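Side-chain contacts in chitinase (Chromobacterium violaceum, PDB 4TXG), which probably hydrolyses the glycosidic bonds of chitin and is likely to bind the polysaccharide as well: residues A[474-479]-A[554-559]; A[499-504]-A[526-531]; A[531-536]-A[549-554]. All blocks are in the same frame, centred on the assembly; numbering follows the deposited sequence.

Contact 1. Residues A[474-479]-A[554-559]; sequences GSNGLW and SYQRNY. With CS (cesium ion), chain C.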
loop_
_atom_site.group_PDB
_atom_site.type_symbol
_atom_site.label_atom_id
_atom_site.label_comp_id
_atom_site.label_asym_id
_atom_site.label_seq_id
_atom_site.Cartn_x
_atom_site.Cartn_y
_atom_site.Cartn_z
ATOM N N GLY A 474 -15.833 14.574 21.299
ATOM C CA GLY A 474 -14.643 15.085 20.646
ATOM C C GLY A 474 -14.385 16.568 20.854
ATOM O O GLY A 474 -14.977 17.209 21.727
ATOM N N SER A 475 -13.483 17.106 20.039
ATOM C CA SER A 475 -13.118 18.518 20.079
ATOM C C SER A 475 -13.109 19.055 18.649
ATOM O O SER A 475 -12.265 18.667 17.844
ATOM C CB SER A 475 -11.754 18.704 20.742
ATOM O OG SER A 475 -11.436 20.080 20.880
ATOM N N ASN A 476 -14.057 19.937 18.335
ATOM C CA ASN A 476 -14.364 20.255 16.940
ATOM C C ASN A 476 -14.527 18.969 16.119
ATOM O O ASN A 476 -14.055 18.869 14.986
ATOM C CB ASN A 476 -13.286 21.163 16.328
ATOM C CG ASN A 476 -13.402 22.606 16.801
ATOM O OD1 ASN A 476 -14.419 23.004 17.362
ATOM N ND2 ASN A 476 -12.368 23.399 16.558
ATOM N N GLY A 477 -15.207 17.987 16.712
ATOM C CA GLY A 477 -15.474 16.719 16.053
ATOM C C GLY A 477 -14.382 15.666 16.169
ATOM O O GLY A 477 -14.649 14.469 16.019
ATOM N N LEU A 478 -13.151 16.098 16.418
ATOM C CA LEU A 478 -12.016 15.171 16.434
ATOM C C LEU A 478 -12.121 14.181 17.588
ATOM O O LEU A 478 -12.235 14.583 18.740
ATOM C CB LEU A 478 -10.691 15.930 16.532
ATOM C CG LEU A 478 -9.434 15.055 16.538
ATOM C CD1 LEU A 478 -9.234 14.399 15.167
ATOM C CD2 LEU A 478 -8.213 15.888 16.916
ATOM N N TRP A 479 -12.067 12.893 17.251
ATOM C CA TRP A 479 -12.203 11.786 18.202
ATOM C C TRP A 479 -13.580 11.782 18.852
ATOM O O TRP A 479 -13.763 11.256 19.952
ATOM C CB TRP A 479 -11.104 11.815 19.278
ATOM C CG TRP A 479 -9.689 11.818 18.732
ATOM C CD1 TRP A 479 -8.656 12.608 19.160
ATOM C CD2 TRP A 479 -9.156 11.010 17.664
ATOM N NE1 TRP A 479 -7.523 12.342 18.434
ATOM C CE2 TRP A 479 -7.798 11.361 17.514
ATOM C CE3 TRP A 479 -9.692 10.022 16.825
ATOM C CZ2 TRP A 479 -6.971 10.770 16.560
ATOM C CZ3 TRP A 479 -8.859 9.432 15.873
ATOM C CH2 TRP A 479 -7.517 9.809 15.755
ATOM N N SER A 554 -21.181 26.935 8.641
ATOM C CA SER A 554 -19.849 27.325 8.212
ATOM C C SER A 554 -18.870 26.166 8.367
ATOM O O SER A 554 -18.825 25.522 9.414
ATOM C CB SER A 554 -19.365 28.538 9.010
ATOM O OG SER A 554 -17.997 28.801 8.747
ATOM N N TYR A 555 -18.092 25.900 7.322
ATOM C CA TYR A 555 -17.076 24.857 7.383
ATOM C C TYR A 555 -15.748 25.450 7.840
ATOM O O TYR A 555 -15.042 26.091 7.058
ATOM C CB TYR A 555 -16.909 24.175 6.021
ATOM C CG TYR A 555 -18.133 23.414 5.542
ATOM C CD1 TYR A 555 -19.171 24.070 4.890
ATOM C CD2 TYR A 555 -18.240 22.039 5.730
ATOM C CE1 TYR A 555 -20.282 23.378 4.434
ATOM C CE2 TYR A 555 -19.349 21.335 5.280
ATOM C CZ TYR A 555 -20.366 22.013 4.633
ATOM O OH TYR A 555 -21.475 21.324 4.187
ATOM N N GLN A 556 -15.413 25.243 9.109
ATOM C CA GLN A 556 -14.194 25.815 9.675
ATOM C C GLN A 556 -13.019 24.858 9.533
ATOM O O GLN A 556 -13.093 23.710 9.970
ATOM C CB GLN A 556 -14.406 26.165 11.149
ATOM C CG GLN A 556 -13.139 26.575 11.869
ATOM C CD GLN A 556 -13.277 26.486 13.378
ATOM O OE1 GLN A 556 -13.592 25.422 13.926
ATOM N NE2 GLN A 556 -13.046 27.605 14.060
ATOM N N ARG A 557 -11.927 25.321 8.931
ATOM C CA ARG A 557 -10.749 24.462 8.826
ATOM C C ARG A 557 -10.014 24.384 10.156
ATOM O O ARG A 557 -9.771 25.397 10.815
ATOM C CB ARG A 557 -9.797 24.953 7.733
ATOM C CG ARG A 557 -8.557 24.066 7.561
ATOM C CD ARG A 557 -7.664 24.590 6.450
ATOM N NE ARG A 557 -6.457 23.781 6.285
ATOM C CZ ARG A 557 -5.379 23.880 7.061
ATOM N NH1 ARG A 557 -5.352 24.741 8.079
ATOM N NH2 ARG A 557 -4.328 23.111 6.821
ATOM N N ASN A 558 -9.685 23.154 10.539
ATOM C CA ASN A 558 -8.914 22.861 11.732
ATOM C C ASN A 558 -7.642 22.151 11.327
ATOM O O ASN A 558 -7.597 21.512 10.282
ATOM C CB ASN A 558 -9.710 21.974 12.690
ATOM C CG ASN A 558 -10.777 22.734 13.437
ATOM O OD1 ASN A 558 -10.647 22.978 14.637
ATOM N ND2 ASN A 558 -11.834 23.123 12.734
ATOM N N TYR A 559 -6.606 22.250 12.148
ATOM C CA TYR A 559 -5.395 21.485 11.868
ATOM C C TYR A 559 -4.794 20.999 13.167
ATOM O O TYR A 559 -4.739 21.734 14.154
ATOM C CB TYR A 559 -4.367 22.320 11.096
ATOM C CG TYR A 559 -3.238 21.484 10.511
ATOM C CD1 TYR A 559 -3.397 20.841 9.295
ATOM C CD2 TYR A 559 -2.024 21.339 11.175
ATOM C CE1 TYR A 559 -2.383 20.067 8.742
ATOM C CE2 TYR A 559 -0.997 20.558 10.630
ATOM C CZ TYR A 559 -1.187 19.933 9.412
ATOM O OH TYR A 559 -0.190 19.167 8.849
HETATM CS CS CS C . -15.128 29.082 6.643
#
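Asn476 and Asn558 meet through their amides at the edge of a small antiparallel sheet, and the pair illustrates how a tight turn can be tied to a strand by a side-chain bond from its first central residue. The turn is a type I' beta turn from Ser475 to Leu478, with an Asn-Gly pair in its two central positions, the sequence classically suited to it; the strand, 556-560, is outermost in a four-stranded sheet. Chain order, with this sheet inserted between the last two strands of the barrel, is consistent with the alpha+beta insertion domain of many family 18 chitinases.

The two asparagine side chains cross at about a right angle, and their amide planes are turned 77° apart. Asn476 ND2 donates to Asn558 OD1 at 2.6 Å, unusually short for an amide pair and of doubtful exact length; the bond is bent (146° at the hydrogen) and arrives somewhat tilted from the carbonyl plane. In Asn476, CG sits beside the backbone N and opposite the carbonyl carbon (chi1 -76°), which sends the amide out of the turn and onto the strand. Its backbone O has a different partner, Trp567 NE1 on the adjoining strand 565-570.

Asn558 has a second set of bonds, within its own strand, that should restrict the rotation of the accepting amide. The extended side chain of Gln556 brings OE1 beside Asn558 ND2, which also reaches the main-chain O of Gln556. Asn558 ND2 lies 3.1 Å from both Gln556 O and Gln556 OE1, approaching each oxygen from above its carbonyl plane.

Contact 2. Residues A[499-504]-A[526-531]; sequences VGIDNI and KNLEKG. With CS (cesium ion), chain C.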
loop_
_atom_site.group_PDB
_atom_site.type_symbol
_atom_site.label_atom_id
_atom_site.label_comp_id
_atom_site.label_asym_id
_atom_site.label_seq_id
_atom_site.Cartn_x
_atom_site.Cartn_y
_atom_site.Cartn_z
ATOM N N VAL A 499 -23.678 13.467 3.924
ATOM C CA VAL A 499 -24.487 13.270 2.726
ATOM C C VAL A 499 -24.617 14.540 1.896
ATOM O O VAL A 499 -24.208 15.616 2.321
ATOM C CB VAL A 499 -25.920 12.770 3.087
ATOM C CG1 VAL A 499 -25.881 11.377 3.756
ATOM C CG2 VAL A 499 -26.641 13.785 3.978
ATOM N N GLY A 500 -25.180 14.395 0.700
ATOM C CA GLY A 500 -25.536 15.538 -0.129
ATOM C C GLY A 500 -24.335 16.356 -0.568
ATOM O O GLY A 500 -23.415 15.829 -1.191
ATOM N N ILE A 501 -24.342 17.643 -0.232
ATOM C CA ILE A 501 -23.251 18.540 -0.622
ATOM C C ILE A 501 -21.951 18.145 0.079
ATOM O O ILE A 501 -20.858 18.539 -0.341
ATOM C CB ILE A 501 -23.597 20.014 -0.304
ATOM C CG1 ILE A 501 -22.647 20.972 -1.038
ATOM C CG2 ILE A 501 -23.607 20.252 1.207
ATOM C CD1 ILE A 501 -23.057 22.439 -0.954
ATOM N N ASP A 502 -22.073 17.334 1.135
ATOM C CA ASP A 502 -20.909 16.822 1.865
ATOM C C ASP A 502 -20.408 15.467 1.351
ATOM O O ASP A 502 -19.546 14.848 1.980
ATOM C CB ASP A 502 -21.242 16.680 3.351
ATOM C CG ASP A 502 -21.583 17.994 4.003
ATOM O OD1 ASP A 502 -20.961 19.019 3.635
ATOM O OD2 ASP A 502 -22.473 18.000 4.886
ATOM N N ASN A 503 -20.924 15.010 0.214
ATOM C CA ASN A 503 -20.688 13.634 -0.215
ATOM C C ASN A 503 -20.787 13.494 -1.742
ATOM O O ASN A 503 -21.383 12.549 -2.249
ATOM C CB ASN A 503 -21.702 12.718 0.496
ATOM C CG ASN A 503 -21.407 11.233 0.326
ATOM O OD1 ASN A 503 -20.257 10.797 0.336
ATOM N ND2 ASN A 503 -22.467 10.446 0.171
ATOM N N ILE A 504 -20.201 14.437 -2.479
ATOM C CA ILE A 504 -20.496 14.523 -3.910
ATOM C C ILE A 504 -19.854 13.419 -4.748
ATOM O O ILE A 504 -20.273 13.181 -5.874
ATOM C CB ILE A 504 -20.093 15.902 -4.498
ATOM C CG1 ILE A 504 -18.580 16.029 -4.705
ATOM C CG2 ILE A 504 -20.641 17.027 -3.626
ATOM C CD1 ILE A 504 -18.197 17.274 -5.549
ATOM N N LYS A 526 -12.189 22.327 -0.632
ATOM C CA LYS A 526 -11.639 23.680 -0.634
ATOM C C LYS A 526 -12.732 24.720 -0.903
ATOM O O LYS A 526 -12.708 25.812 -0.328
ATOM C CB LYS A 526 -10.496 23.796 -1.655
ATOM C CG LYS A 526 -9.190 23.147 -1.163
ATOM C CD LYS A 526 -8.573 24.024 -0.077
ATOM C CE LYS A 526 -7.737 23.254 0.933
ATOM N NZ LYS A 526 -7.299 24.161 2.063
ATOM N N ASN A 527 -13.688 24.392 -1.768
ATOM C CA ASN A 527 -14.833 25.281 -1.971
ATOM C C ASN A 527 -15.714 25.384 -0.721
ATOM O O ASN A 527 -16.164 26.472 -0.368
ATOM C CB ASN A 527 -15.667 24.830 -3.172
ATOM C CG ASN A 527 -15.019 25.212 -4.497
ATOM O OD1 ASN A 527 -14.304 26.215 -4.580
ATOM N ND2 ASN A 527 -15.267 24.418 -5.537
ATOM N N LEU A 528 -15.951 24.265 -0.043
ATOM C CA LEU A 528 -16.780 24.310 1.164
ATOM C C LEU A 528 -16.145 25.217 2.211
ATOM O O LEU A 528 -16.835 25.997 2.873
ATOM C CB LEU A 528 -16.995 22.906 1.738
ATOM C CG LEU A 528 -17.887 21.994 0.891
ATOM C CD1 LEU A 528 -18.038 20.634 1.558
ATOM C CD2 LEU A 528 -19.255 22.643 0.654
ATOM N N GLU A 529 -14.824 25.113 2.341
ATOM C CA GLU A 529 -14.042 25.954 3.252
ATOM C C GLU A 529 -14.238 27.436 2.914
ATOM O O GLU A 529 -14.318 28.301 3.803
ATOM C CB GLU A 529 -12.548 25.566 3.175
ATOM C CG GLU A 529 -11.646 26.334 4.144
ATOM C CD GLU A 529 -10.151 26.050 3.949
ATOM O OE1 GLU A 529 -9.793 25.079 3.240
ATOM O OE2 GLU A 529 -9.326 26.814 4.509
ATOM N N LYS A 530 -14.336 27.713 1.619
ATOM C CA LYS A 530 -14.496 29.073 1.108
ATOM C C LYS A 530 -15.936 29.565 1.147
ATOM O O LYS A 530 -16.196 30.738 0.880
ATOM C CB LYS A 530 -13.989 29.157 -0.329
ATOM C CG LYS A 530 -12.495 29.077 -0.472
ATOM C CD LYS A 530 -11.870 30.461 -0.392
ATOM C CE LYS A 530 -12.519 31.400 -1.392
ATOM N NZ LYS A 530 -11.695 32.620 -1.640
ATOM N N GLY A 531 -16.870 28.676 1.459
ATOM C CA GLY A 531 -18.282 29.021 1.456
ATOM C C GLY A 531 -18.903 29.006 0.068
ATOM O O GLY A 531 -19.876 29.726 -0.197
HETATM CS CS CS C . -15.128 29.082 6.643
#
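The short 3-10 segment holding Ile501 and Asp502 faces the final turns of helix 522-530, where the CA atoms of Asp502 and Leu528 come within 8.6 Å of each other. Across that gap the contact is carried by the branched end of Leu528, whose two methyl groups divide the work. CD2 takes the apolar side, lying 4.1 Å from Ile501 CD1 and equally close to CG1, as the two side chains slide past each other in opposite directions. Ile501 can lie alongside in this way because CG1 is swung opposite the backbone N (chi1 -165°) and the chain continues extended to CD1. CD1 of Leu528 turns to polar neighbours instead, 4.0 Å from Ile501 O and 3.9 Å from Asp502 OD1.

The example shows how a buried methyl can rest on oxygens whose polar needs are met elsewhere. Ile501 O is bonded to His524 NE2, one helical turn before Leu528, while Asp502, crossing Leu528 at about a right angle, pairs through OD1 with Tyr555 OH and through OD2 with Lys573 NZ. In this way the long loop after strand 466-468 is packed against helix 522-530 of the probable insertion domain, and Leu577 on strand 575-578 touches both Asp502 and Leu528.

The helix closes with a Schellman motif at Gly531, which has positive phi. Gly531 N returns to Leu528 O at 3.0 Å, the inner of two bonds back into the last turn; the outer runs from Leu532 N to Asn527 O. On another side of the helix Lys526 NZ forms a salt bridge of 2.9 Å with Glu529 OE1, using the syn lone pair of that oxygen, and is also paired with Asp581. The backbone carbonyl of Glu529 points to a caesium ion, with Glu529 O 3.0 Å from the metal.

Contact 3. Residues A[531-536]-A[549-554]; sequences GLAGSY and NQLTGS. With CS (cesium ion), chain C.
Leu551 reaches across to the chain just after the helix end at Gly531, joining the two ends of a long irregular loop that links helix 522-530 to strand 556-560 in the probable insertion domain. It exemplifies a methyl packed on main chain more than on side chain.

The van der Waals contacts with the backbone come first. Leu551 CD1 rests 3.5 Å from Leu532 O and 3.6 Å from Gly531 C, with Ala533 N at 3.8 Å from the same methyl. With chi1 at -142°, off the staggered positions, Leu551 has CD1 against the main chain of 531-533.

Apolar contact between side chains is slighter: Ala533 CB points toward the other segment and stands 4.4 Å from Leu551 CD1. The Leu532 side chain sets off away from Leu551 and touches Asn527, while Leu551 also touches Leu528 of the helix.

Aromatic and polar interactions lie to either end. Gly534 CA sits 3.5 Å above the ring plane of Tyr536, offset toward the rim, and Tyr536 OH bonds with His524 ND1 and Asn527 ND2. At the far end the serine hydroxyl joins a caesium site, with Ser554 OG a long 3.6 Å from the ion.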
loop_
_atom_site.group_PDB
_atom_site.type_symbol
_atom_site.label_atom_id
_atom_site.label_comp_id
_atom_site.label_asym_id
_atom_site.label_seq_id
_atom_site.Cartn_x
_atom_site.Cartn_y
_atom_site.Cartn_z
ATOM N N GLY A 531 -16.870 28.676 1.459
ATOM C CA GLY A 531 -18.282 29.021 1.456
ATOM C C GLY A 531 -18.903 29.006 0.068
ATOM O O GLY A 531 -19.876 29.726 -0.197
ATOM N N LEU A 532 -18.333 28.191 -0.817
ATOM C CA LEU A 532 -18.809 28.041 -2.193
ATOM C C LEU A 532 -19.387 26.643 -2.386
ATOM O O LEU A 532 -18.801 25.655 -1.933
ATOM C CB LEU A 532 -17.669 28.284 -3.192
ATOM C CG LEU A 532 -16.985 29.653 -3.124
ATOM C CD1 LEU A 532 -15.738 29.666 -3.998
ATOM C CD2 LEU A 532 -17.946 30.770 -3.528
ATOM N N ALA A 533 -20.526 26.549 -3.057
ATOM C CA ALA A 533 -21.205 25.257 -3.183
ATOM C C ALA A 533 -20.621 24.412 -4.306
ATOM O O ALA A 533 -20.663 23.182 -4.249
ATOM C CB ALA A 533 -22.698 25.466 -3.412
ATOM N N GLY A 534 -20.093 25.079 -5.327
ATOM C CA GLY A 534 -19.553 24.402 -6.496
ATOM C C GLY A 534 -20.526 24.383 -7.666
ATOM O O GLY A 534 -21.618 23.827 -7.566
ATOM N N SER A 535 -20.127 24.983 -8.782
ATOM C CA SER A 535 -21.003 25.098 -9.950
ATOM C C SER A 535 -21.216 23.757 -10.659
ATOM O O SER A 535 -22.100 23.627 -11.509
ATOM C CB SER A 535 -20.433 26.111 -10.942
ATOM O OG SER A 535 -19.191 25.662 -11.454
ATOM N N TYR A 536 -20.391 22.777 -10.304
ATOM C CA TYR A 536 -20.414 21.438 -10.889
ATOM C C TYR A 536 -21.446 20.490 -10.263
ATOM O O TYR A 536 -21.567 19.347 -10.691
ATOM C CB TYR A 536 -19.014 20.815 -10.753
ATOM C CG TYR A 536 -18.410 21.107 -9.392
ATOM C CD1 TYR A 536 -18.858 20.441 -8.259
ATOM C CD2 TYR A 536 -17.435 22.089 -9.234
ATOM C CE1 TYR A 536 -18.346 20.727 -6.998
ATOM C CE2 TYR A 536 -16.903 22.375 -7.980
ATOM C CZ TYR A 536 -17.366 21.694 -6.866
ATOM O OH TYR A 536 -16.849 21.982 -5.623
ATOM N N ASN A 549 -28.414 19.350 -0.145
ATOM C CA ASN A 549 -27.462 19.772 -1.167
ATOM C C ASN A 549 -27.160 21.263 -1.130
ATOM O O ASN A 549 -26.478 21.789 -2.013
ATOM C CB ASN A 549 -27.979 19.385 -2.552
ATOM C CG ASN A 549 -28.158 17.890 -2.698
ATOM O OD1 ASN A 549 -27.402 17.111 -2.120
ATOM N ND2 ASN A 549 -29.156 17.481 -3.467
ATOM N N GLN A 550 -27.662 21.940 -0.105
ATOM C CA GLN A 550 -27.419 23.363 0.052
ATOM C C GLN A 550 -26.332 23.615 1.092
ATOM O O GLN A 550 -26.133 22.818 2.007
ATOM C CB GLN A 550 -28.712 24.078 0.442
ATOM C CG GLN A 550 -29.835 23.892 -0.573
ATOM C CD GLN A 550 -31.198 24.243 -0.008
ATOM O OE1 GLN A 550 -31.304 24.819 1.073
ATOM N NE2 GLN A 550 -32.251 23.884 -0.735
ATOM N N LEU A 551 -25.623 24.726 0.942
ATOM C CA LEU A 551 -24.588 25.079 1.895
ATOM C C LEU A 551 -25.210 25.753 3.109
ATOM O O LEU A 551 -25.726 26.865 3.017
ATOM C CB LEU A 551 -23.536 25.983 1.240
ATOM C CG LEU A 551 -22.094 25.708 1.681
ATOM C CD1 LEU A 551 -21.111 26.185 0.640
ATOM C CD2 LEU A 551 -21.816 26.383 3.019
ATOM N N THR A 552 -25.174 25.062 4.245
ATOM C CA THR A 552 -25.675 25.611 5.503
ATOM C C THR A 552 -24.576 25.604 6.563
ATOM O O THR A 552 -23.720 24.719 6.581
ATOM C CB THR A 552 -26.895 24.823 6.016
ATOM O OG1 THR A 552 -26.574 23.428 6.083
ATOM C CG2 THR A 552 -28.075 25.007 5.079
ATOM N N GLY A 553 -24.599 26.595 7.444
ATOM C CA GLY A 553 -23.579 26.713 8.467
ATOM C C GLY A 553 -22.251 27.148 7.883
ATOM O O GLY A 553 -22.190 27.669 6.769
ATOM N N SER A 554 -21.181 26.935 8.641
ATOM C CA SER A 554 -19.849 27.325 8.212
ATOM C C SER A 554 -18.870 26.166 8.367
ATOM O O SER A 554 -18.825 25.522 9.414
ATOM C CB SER A 554 -19.365 28.538 9.010
ATOM O OG SER A 554 -17.997 28.801 8.747
HETATM CS CS CS C . -15.128 29.082 6.643
#

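Contacts 2 and 3 are near neighbours, their centres about 6 Å apart, whereas contact 1 lies about 15 Å from the centre of contact 2 and about 18 Å from that of contact 3. Gly531 is common to contacts 2 and 3, and the probable hydrogen bond from Leu532 N back to Asn527 O, 2.8 Å, lashes the start of contact 3 to the helix of contact 2. Ser554 joins contacts 1 and 3; Tyr555 links contacts 1 and 2, its CB packing 3.6 Å from Leu528 O. One caesium ion draws on all three contacts through Glu529 O, Ser554 OG and Tyr555 O, the last 3.0 Å from the metal. None of the segments lies on a barrel strand, in keeping with the probable insertion domain.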